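Local coordinates for protein N-acetyl-beta-D glucosaminidase (Rhizomucor miehei CAU432, PDB 4ZM6) that probably removes beta-linked N-acetylglucosamine as a family 3 glycoside hydrolase and, through a GCN5-related region that binds acetyl-CoA, acetylates glucosamine, at residues 452-457 with 480-485; 704-709 with 809-814; 710-715 with 753-758. All blocks are in the same frame, centred on the assembly; numbering follows the deposited sequence.

Contact 1 (452-457 with 480-485)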
loop_
_atom_site.group_PDB
_atom_site.type_symbol
_atom_site.label_atom_id
_atom_site.label_comp_id
_atom_site.label_asym_id
_atom_site.label_seq_id
_atom_site.Cartn_x
_atom_site.Cartn_y
_atom_site.Cartn_z
ATOM N N THR A 452 -31.021 10.673 -22.089
ATOM C CA THR A 452 -29.852 11.450 -22.483
ATOM C C THR A 452 -28.705 10.514 -22.824
ATOM O O THR A 452 -28.595 9.420 -22.279
ATOM C CB THR A 452 -29.407 12.439 -21.392
ATOM O OG1 THR A 452 -28.846 11.726 -20.283
ATOM C CG2 THR A 452 -30.592 13.288 -20.929
ATOM N N ALA A 453 -27.876 10.955 -23.760
ATOM C CA ALA A 453 -26.666 10.257 -24.142
ATOM C C ALA A 453 -25.593 11.329 -24.280
ATOM O O ALA A 453 -25.542 12.036 -25.289
ATOM C CB ALA A 453 -26.877 9.519 -25.452
ATOM N N ASN A 454 -24.770 11.464 -23.238
ATOM C CA ASN A 454 -23.736 12.504 -23.156
ATOM C C ASN A 454 -24.287 13.910 -23.415
ATOM O O ASN A 454 -23.768 14.656 -24.249
ATOM C CB ASN A 454 -22.556 12.180 -24.090
ATOM C CG ASN A 454 -21.705 11.021 -23.586
ATOM O OD1 ASN A 454 -21.846 10.575 -22.449
ATOM N ND2 ASN A 454 -20.804 10.535 -24.431
ATOM N N ALA A 455 -25.355 14.260 -22.698
ATOM C CA ALA A 455 -25.903 15.614 -22.729
ATOM C C ALA A 455 -24.811 16.648 -22.448
ATOM O O ALA A 455 -24.735 17.669 -23.125
ATOM C CB ALA A 455 -27.040 15.752 -21.727
ATOM N N ASN A 456 -23.944 16.358 -21.476
ATOM C CA ASN A 456 -22.803 17.232 -21.148
ATOM C C ASN A 456 -21.817 17.473 -22.300
ATOM O O ASN A 456 -20.784 18.116 -22.097
ATOM C CB ASN A 456 -22.058 16.728 -19.883
ATOM C CG ASN A 456 -21.160 15.506 -20.132
ATOM O OD1 ASN A 456 -20.356 15.143 -19.267
ATOM N ND2 ASN A 456 -21.291 14.871 -21.292
ATOM N N LEU A 457 -22.135 16.926 -23.480
ATOM C CA LEU A 457 -21.407 17.164 -24.731
ATOM C C LEU A 457 -22.320 17.592 -25.897
ATOM O O LEU A 457 -21.825 17.843 -26.992
ATOM C CB LEU A 457 -20.657 15.879 -25.130
ATOM C CG LEU A 457 -19.192 15.625 -24.719
ATOM C CD1 LEU A 457 -18.710 16.411 -23.501
ATOM C CD2 LEU A 457 -18.961 14.130 -24.507
ATOM N N VAL A 480 -27.549 7.221 -20.550
ATOM C CA VAL A 480 -27.133 5.887 -20.970
ATOM C C VAL A 480 -25.700 5.816 -21.507
ATOM O O VAL A 480 -25.203 4.730 -21.794
ATOM C CB VAL A 480 -28.127 5.291 -21.993
ATOM C CG1 VAL A 480 -29.525 5.286 -21.402
ATOM C CG2 VAL A 480 -28.117 6.057 -23.311
ATOM N N MET A 481 -25.041 6.962 -21.652
ATOM C CA MET A 481 -23.616 6.971 -21.985
ATOM C C MET A 481 -22.809 7.329 -20.727
ATOM O O MET A 481 -22.752 6.517 -19.804
ATOM C CB MET A 481 -23.353 7.877 -23.189
ATOM C CG MET A 481 -23.972 7.310 -24.454
ATOM S SD MET A 481 -23.614 8.220 -25.967
ATOM C CE MET A 481 -21.951 7.648 -26.339
ATOM N N ASN A 482 -22.204 8.509 -20.660
ATOM C CA ASN A 482 -21.516 8.902 -19.436
ATOM C C ASN A 482 -22.521 9.283 -18.353
ATOM O O ASN A 482 -23.554 9.877 -18.652
ATOM C CB ASN A 482 -20.566 10.075 -19.685
ATOM C CG ASN A 482 -19.429 9.719 -20.623
ATOM O OD1 ASN A 482 -19.124 8.544 -20.843
ATOM N ND2 ASN A 482 -18.788 10.740 -21.179
ATOM N N PRO A 483 -22.217 8.956 -17.086
ATOM C CA PRO A 483 -23.121 9.252 -15.970
ATOM C C PRO A 483 -23.106 10.698 -15.469
ATOM O O PRO A 483 -23.876 11.041 -14.567
ATOM C CB PRO A 483 -22.612 8.321 -14.869
ATOM C CG PRO A 483 -21.156 8.216 -15.139
ATOM C CD PRO A 483 -21.050 8.172 -16.639
ATOM N N TYR A 484 -22.257 11.542 -16.048
ATOM C CA TYR A 484 -22.066 12.908 -15.546
ATOM C C TYR A 484 -23.188 13.887 -15.943
ATOM O O TYR A 484 -23.267 14.987 -15.396
ATOM C CB TYR A 484 -20.723 13.471 -16.026
ATOM C CG TYR A 484 -19.492 12.622 -15.718
ATOM C CD1 TYR A 484 -18.957 12.561 -14.432
ATOM C CD2 TYR A 484 -18.844 11.918 -16.729
ATOM C CE1 TYR A 484 -17.830 11.805 -14.159
ATOM C CE2 TYR A 484 -17.717 11.160 -16.470
ATOM C CZ TYR A 484 -17.210 11.104 -15.183
ATOM O OH TYR A 484 -16.080 10.346 -14.933
ATOM N N ASP A 485 -24.060 13.481 -16.865
ATOM C CA ASP A 485 -25.022 14.398 -17.492
ATOM C C ASP A 485 -25.800 15.296 -16.519
ATOM O O ASP A 485 -26.119 16.438 -16.866
ATOM C CB ASP A 485 -26.007 13.620 -18.378
ATOM C CG ASP A 485 -25.347 13.014 -19.610
ATOM O OD1 ASP A 485 -24.148 13.269 -19.844
ATOM O OD2 ASP A 485 -26.028 12.279 -20.356
#
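The carboxylate of D485 lies against the loop 452-457, where T452, A455 and N456 bond to it. Its CB lies 4.1 Å from A455 CB. CG stands anti to the residue's own carbonyl carbon (chi1 -68°), and it comes close to the backbone N of A455. OD2 at the tip takes two hydrogen bonds. The hydroxyl OG1 of T452 is 2.9 Å from D485 OD2 and meets the anti lone pair, the one turned away from OD1. A455 N is 3.1 Å from D485 OD2 and approaches from above the carboxylate plane, 58° out of it. The other oxygen, OD1, receives a weak bond from N456 N. The acid therefore faces the first amides of the 3-10 segment 455-457, which would tend to favour its negative charge.

A second link runs through N454. Its OD1 accepts the backbone N of N482 at 2.8 Å. The N454 side chain crosses that of M481 at about a right angle, with N454 ND2 3.6 Å from M481 CE. M481 SD rests on the methyl of A453, 3.5 Å from its CB. A backbone bond of 3.0 Å from V480 N to T452 O completes the contact.

Both loops leave neighbouring parallel strands, 447-452 and 475-479. Helix 459-471 links these strands in a beta-alpha-beta crossover of a six-stranded mixed sheet. T452 and A455 lean on that helix through Q461. P483 and D485 touch strand 494-497 on the far side of 475-479. The hydroxyl of Y484 is bonded to N138, in the loop after strand 129-130 of the parallel sheet, so the loop also meets the N-terminal, TIM-barrel-like part of the chain.

Contact 2 (704-709 with 809-814). With SO4 (sulfate ion), chain D.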
loop_
_atom_site.group_PDB
_atom_site.type_symbol
_atom_site.label_atom_id
_atom_site.label_comp_id
_atom_site.label_asym_id
_atom_site.label_seq_id
_atom_site.Cartn_x
_atom_site.Cartn_y
_atom_site.Cartn_z
ATOM N N ALA A 704 -3.220 -62.364 12.442
ATOM C CA ALA A 704 -2.614 -63.526 11.792
ATOM C C ALA A 704 -1.868 -63.138 10.519
ATOM O O ALA A 704 -0.759 -63.618 10.278
ATOM C CB ALA A 704 -3.682 -64.562 11.475
ATOM N N ARG A 705 -2.479 -62.269 9.715
ATOM C CA ARG A 705 -1.858 -61.783 8.479
ATOM C C ARG A 705 -0.561 -61.023 8.776
ATOM O O ARG A 705 0.487 -61.313 8.186
ATOM C CB ARG A 705 -2.833 -60.885 7.708
ATOM C CG ARG A 705 -2.407 -60.535 6.287
ATOM C CD ARG A 705 -2.883 -61.557 5.265
ATOM N NE ARG A 705 -2.893 -61.001 3.910
ATOM C CZ ARG A 705 -3.837 -60.194 3.418
ATOM N NH1 ARG A 705 -4.878 -59.824 4.161
ATOM N NH2 ARG A 705 -3.737 -59.745 2.168
ATOM N N MET A 706 -0.631 -60.065 9.697
ATOM C CA MET A 706 0.556 -59.280 10.064
ATOM C C MET A 706 1.618 -60.126 10.750
ATOM O O MET A 706 2.812 -59.862 10.596
ATOM C CB MET A 706 0.191 -58.071 10.937
ATOM C CG MET A 706 0.305 -56.722 10.231
ATOM S SD MET A 706 -0.776 -56.491 8.809
ATOM C CE MET A 706 0.214 -57.067 7.433
ATOM N N LEU A 707 1.178 -61.132 11.502
ATOM C CA LEU A 707 2.084 -62.117 12.086
ATOM C C LEU A 707 2.763 -62.918 10.981
ATOM O O LEU A 707 3.989 -63.037 10.966
ATOM C CB LEU A 707 1.329 -63.051 13.038
ATOM C CG LEU A 707 2.128 -64.206 13.661
ATOM C CD1 LEU A 707 3.365 -63.704 14.396
ATOM C CD2 LEU A 707 1.236 -65.021 14.588
ATOM N N LYS A 708 1.969 -63.439 10.048
ATOM C CA LYS A 708 2.499 -64.227 8.929
ATOM C C LYS A 708 3.449 -63.428 8.028
ATOM O O LYS A 708 4.485 -63.941 7.614
ATOM C CB LYS A 708 1.362 -64.820 8.086
ATOM C CG LYS A 708 1.855 -65.805 7.032
ATOM C CD LYS A 708 0.765 -66.744 6.536
ATOM C CE LYS A 708 1.375 -67.994 5.912
ATOM N NZ LYS A 708 0.354 -68.978 5.456
ATOM N N GLU A 709 3.095 -62.178 7.735
ATOM C CA GLU A 709 3.927 -61.315 6.893
ATOM C C GLU A 709 5.174 -60.779 7.614
ATOM O O GLU A 709 6.061 -60.199 6.972
ATOM C CB GLU A 709 3.099 -60.145 6.345
ATOM C CG GLU A 709 1.961 -60.555 5.412
ATOM C CD GLU A 709 2.424 -61.015 4.037
ATOM O OE1 GLU A 709 3.642 -60.967 3.754
ATOM O OE2 GLU A 709 1.557 -61.428 3.233
ATOM N N ARG A 809 -0.407 -57.016 0.583
ATOM C CA ARG A 809 -0.012 -57.897 1.685
ATOM C C ARG A 809 -0.897 -57.683 2.911
ATOM O O ARG A 809 -0.688 -58.313 3.947
ATOM C CB ARG A 809 1.448 -57.654 2.064
ATOM C CG ARG A 809 2.424 -57.820 0.913
ATOM C CD ARG A 809 3.817 -57.338 1.286
ATOM N NE ARG A 809 4.394 -58.143 2.359
ATOM C CZ ARG A 809 5.412 -57.765 3.129
ATOM N NH1 ARG A 809 5.985 -56.579 2.958
ATOM N NH2 ARG A 809 5.852 -58.581 4.080
ATOM N N GLY A 810 -1.880 -56.792 2.791
ATOM C CA GLY A 810 -2.801 -56.493 3.888
ATOM C C GLY A 810 -2.250 -55.518 4.920
ATOM O O GLY A 810 -2.839 -55.349 5.993
ATOM N N ILE A 811 -1.132 -54.867 4.589
ATOM C CA ILE A 811 -0.439 -53.969 5.514
ATOM C C ILE A 811 -1.273 -52.738 5.848
ATOM O O ILE A 811 -1.435 -52.395 7.020
ATOM C CB ILE A 811 0.920 -53.507 4.947
ATOM C CG1 ILE A 811 1.889 -54.692 4.878
ATOM C CG2 ILE A 811 1.506 -52.383 5.797
ATOM C CD1 ILE A 811 3.196 -54.400 4.176
ATOM N N GLY A 812 -1.793 -52.077 4.818
ATOM C CA GLY A 812 -2.605 -50.880 4.997
ATOM C C GLY A 812 -3.700 -51.058 6.029
ATOM O O GLY A 812 -3.902 -50.199 6.883
ATOM N N ILE A 813 -4.395 -52.187 5.964
ATOM C CA ILE A 813 -5.498 -52.457 6.891
ATOM C C ILE A 813 -4.910 -52.811 8.255
ATOM O O ILE A 813 -5.502 -52.510 9.296
ATOM C CB ILE A 813 -6.437 -53.596 6.412
ATOM C CG1 ILE A 813 -6.681 -53.523 4.895
ATOM C CG2 ILE A 813 -7.768 -53.527 7.157
ATOM C CD1 ILE A 813 -5.881 -54.510 4.061
ATOM N N GLY A 814 -3.744 -53.455 8.231
ATOM C CA GLY A 814 -3.001 -53.766 9.440
ATOM C C GLY A 814 -2.602 -52.533 10.220
ATOM O O GLY A 814 -2.966 -52.385 11.391
HETATM S S SO4 D . -2.578 -53.055 0.944
HETATM O O1 SO4 D . -1.279 -53.588 1.425
HETATM O O2 SO4 D . -2.942 -53.749 -0.307
HETATM O O3 SO4 D . -2.469 -51.603 0.670
HETATM O O4 SO4 D . -3.629 -53.313 1.959
#
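R809 holds E709 in an uncommon way, with two guanidinium nitrogens on a single carboxylate oxygen. R809 NE is 3.2 Å from E709 OE1, and R809 NH2 is 3.3 Å from the same oxygen. OE1 lies in the guanidinium plane, at its edge. The carboxylate is turned steeply, its plane 77° from that of the guanidinium, and both nitrogens reach OE1 from the same face. The bend at chi2 of E709 (-73°) places CD beside R809.

R705 uses its flat face instead. R809 O sits over the guanidinium toward its rim, 3.5 Å from R705 NE, but the angle is too poor for a hydrogen bond. G810 CA lies over the same face. With no side chain on G810, the arginine can lie close to the backbone here. M706 packs between the helices. Its SD is 3.6 Å from G814 CA, and its CE is 3.9 Å from I811 CG1.

G810 is the N-cap residue of helix 811-825. A sulfate, probably from the crystallisation liquor, sits at this helix start and is bonded to G808 N and, weakly, to I811 N. The glycines G808, G810 and G812 repeat the spacing of G624, G626 and G628, which bind acetyl-CoA. The site is thus consistent with the pyrophosphate-binding loop of a GNAT fold.

R809 NH1 also forms a salt bridge with E806. R809 is thus shared between E709 and E806, so its positive charge is probably largely offset. The amides at the helix start, where the sulfate sits, could favour an anion.

Contact 3 (710-715 with 753-758)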
loop_
_atom_site.group_PDB
_atom_site.type_symbol
_atom_site.label_atom_id
_atom_site.label_comp_id
_atom_site.label_asym_id
_atom_site.label_seq_id
_atom_site.Cartn_x
_atom_site.Cartn_y
_atom_site.Cartn_z
ATOM N N LYS A 710 5.233 -60.979 8.935
ATOM C CA LYS A 710 6.352 -60.531 9.780
ATOM C C LYS A 710 6.523 -59.013 9.731
ATOM O O LYS A 710 7.610 -58.492 9.484
ATOM C CB LYS A 710 7.664 -61.241 9.410
ATOM C CG LYS A 710 7.583 -62.761 9.435
ATOM C CD LYS A 710 8.837 -63.407 10.017
ATOM C CE LYS A 710 10.123 -62.950 9.339
ATOM N NZ LYS A 710 10.067 -63.055 7.853
ATOM N N ILE A 711 5.422 -58.318 9.971
ATOM C CA ILE A 711 5.397 -56.868 9.940
ATOM C C ILE A 711 5.604 -56.324 11.352
ATOM O O ILE A 711 5.002 -56.815 12.309
ATOM C CB ILE A 711 4.045 -56.361 9.392
ATOM C CG1 ILE A 711 3.758 -56.960 8.003
ATOM C CG2 ILE A 711 3.998 -54.836 9.362
ATOM C CD1 ILE A 711 4.650 -56.461 6.886
ATOM N N TRP A 712 6.452 -55.307 11.470
ATOM C CA TRP A 712 6.691 -54.623 12.737
ATOM C C TRP A 712 6.075 -53.227 12.713
ATOM O O TRP A 712 6.289 -52.479 11.767
ATOM C CB TRP A 712 8.191 -54.501 12.977
ATOM C CG TRP A 712 8.553 -53.851 14.281
ATOM C CD1 TRP A 712 8.793 -54.480 15.464
ATOM C CD2 TRP A 712 8.732 -52.447 14.529
ATOM N NE1 TRP A 712 9.110 -53.562 16.432
ATOM C CE2 TRP A 712 9.079 -52.306 15.888
ATOM C CE3 TRP A 712 8.632 -51.296 13.734
ATOM C CZ2 TRP A 712 9.326 -51.061 16.477
ATOM C CZ3 TRP A 712 8.878 -50.055 14.319
ATOM C CH2 TRP A 712 9.221 -49.951 15.679
ATOM N N PHE A 713 5.338 -52.874 13.760
ATOM C CA PHE A 713 4.818 -51.516 13.922
ATOM C C PHE A 713 5.502 -50.793 15.071
ATOM O O PHE A 713 5.991 -51.426 16.003
ATOM C CB PHE A 713 3.312 -51.547 14.173
ATOM C CG PHE A 713 2.538 -52.184 13.065
ATOM C CD1 PHE A 713 2.614 -51.678 11.772
ATOM C CD2 PHE A 713 1.736 -53.288 13.306
ATOM C CE1 PHE A 713 1.900 -52.264 10.741
ATOM C CE2 PHE A 713 1.015 -53.876 12.284
ATOM C CZ PHE A 713 1.095 -53.364 10.998
ATOM N N GLY A 714 5.531 -49.466 14.996
ATOM C CA GLY A 714 6.047 -48.640 16.084
ATOM C C GLY A 714 6.460 -47.245 15.654
ATOM O O GLY A 714 6.452 -46.910 14.468
ATOM N N ARG A 715 6.850 -46.438 16.633
ATOM C CA ARG A 715 7.207 -45.045 16.402
ATOM C C ARG A 715 8.487 -44.904 15.598
ATOM O O ARG A 715 9.251 -45.852 15.453
ATOM C CB ARG A 715 7.356 -44.311 17.737
ATOM C CG ARG A 715 6.053 -44.203 18.515
ATOM C CD ARG A 715 6.252 -43.824 19.976
ATOM N NE ARG A 715 7.168 -42.695 20.187
ATOM C CZ ARG A 715 7.259 -41.994 21.318
ATOM N NH1 ARG A 715 6.487 -42.277 22.358
ATOM N NH2 ARG A 715 8.121 -40.989 21.408
ATOM N N VAL A 753 5.153 -46.113 11.855
ATOM C CA VAL A 753 5.608 -46.736 10.631
ATOM C C VAL A 753 5.481 -48.241 10.763
ATOM O O VAL A 753 5.541 -48.776 11.871
ATOM C CB VAL A 753 7.079 -46.395 10.317
ATOM C CG1 VAL A 753 7.211 -44.938 9.907
ATOM C CG2 VAL A 753 7.984 -46.706 11.503
ATOM N N ALA A 754 5.284 -48.904 9.626
ATOM C CA ALA A 754 5.418 -50.348 9.524
ATOM C C ALA A 754 6.807 -50.643 8.978
ATOM O O ALA A 754 7.263 -49.959 8.058
ATOM C CB ALA A 754 4.353 -50.921 8.607
ATOM N N ARG A 755 7.482 -51.634 9.565
ATOM C CA ARG A 755 8.803 -52.083 9.105
ATOM C C ARG A 755 8.804 -53.581 8.835
ATOM O O ARG A 755 8.004 -54.326 9.404
ATOM C CB ARG A 755 9.881 -51.771 10.140
ATOM C CG ARG A 755 10.180 -50.296 10.317
ATOM C CD ARG A 755 11.262 -50.075 11.364
ATOM N NE ARG A 755 12.272 -49.115 10.906
ATOM C CZ ARG A 755 12.432 -47.874 11.367
ATOM N NH1 ARG A 755 13.392 -47.118 10.856
ATOM N NH2 ARG A 755 11.658 -47.380 12.334
ATOM N N GLN A 756 9.715 -54.022 7.972
ATOM C CA GLN A 756 9.840 -55.438 7.666
ATOM C C GLN A 756 10.574 -56.132 8.799
ATOM O O GLN A 756 11.621 -55.660 9.240
ATOM C CB GLN A 756 10.598 -55.649 6.350
ATOM C CG GLN A 756 10.632 -57.098 5.873
ATOM C CD GLN A 756 9.249 -57.711 5.747
ATOM O OE1 GLN A 756 8.950 -58.751 6.340
ATOM N NE2 GLN A 756 8.390 -57.052 4.987
ATOM N N ASP A 757 10.012 -57.243 9.273
ATOM C CA ASP A 757 10.644 -58.103 10.287
ATOM C C ASP A 757 10.645 -57.502 11.691
ATOM O O ASP A 757 10.001 -58.038 12.595
ATOM C CB ASP A 757 12.083 -58.488 9.891
ATOM C CG ASP A 757 12.167 -59.113 8.516
ATOM O OD1 ASP A 757 11.260 -59.895 8.155
ATOM O OD2 ASP A 757 13.145 -58.816 7.798
ATOM N N ASP A 758 11.378 -56.408 11.876
ATOM C CA ASP A 758 11.578 -55.842 13.206
ATOM C C ASP A 758 11.851 -54.328 13.182
ATOM O O ASP A 758 11.782 -53.687 12.129
ATOM C CB ASP A 758 12.713 -56.600 13.911
ATOM C CG ASP A 758 14.044 -56.487 13.184
ATOM O OD1 ASP A 758 14.317 -55.436 12.562
ATOM O OD2 ASP A 758 14.828 -57.459 13.250
#
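W712 and R755 form a central hydrogen-bonded pair of the antiparallel strands 711-715 and 753-756. Two helices separate these strands in the chain, which matches the opening beta-alpha-alpha-beta unit of a GNAT domain. W712 N is 2.8 Å from R755 O, and R755 N donates a hydrogen bond to W712 O in return. G714 and V753 make the next hydrogen-bonded pair.

The W712 side chain has CG anti to the backbone N (chi1 -178°). Its indole runs beside R755, pointing the same way, with W712 CE3 3.7 Å from R755 CD. One ring face is covered near the rim by G714 N. D758 C lies against the opposite face, 3.5 Å from W712 CG. The guanidinium of R755 is held elsewhere, by E723 and G761.

On the other side of the sheet, A754 CB touches two residues. It is 3.5 Å from F713 CE1 and 4.0 Å from I711 CG2. At the K710 end of the pair, D757 N bonds K710 O at 2.7 Å. K710 NZ makes a weak salt bridge to D757 OD1 at 3.4 Å. K710 follows helix 700-709 with positive phi, in a Schellman motif.

Strand 751-756 pairs in turn with 763-771. I711 and F713 face helices 700-709 and 811-825, meeting M706, I811 and I815, and the F713 ring meets that of H818.

From the N terminus, contact 1 comes first. It closes a loop around helix 459-471 and joins the loops that follow neighbouring strands 447-452 and 475-479 of the six-stranded mixed sheet. Contact 2 opens when helix 700-709 begins a span that returns at the start of helix 811-825. Contact 3 opens and closes within that span, pairing 710-715 with 753-758, so it is nested in contact 2 without crossing. Their centres lie about 10 Å apart, and M706 O and I711 N probably share a hydrogen bond. Together they tie two helices to one sheet of the C-terminal acetyltransferase-like domain. Contact 1 lies on the opposite side of the chain's centre, its centre about 79 Å from either.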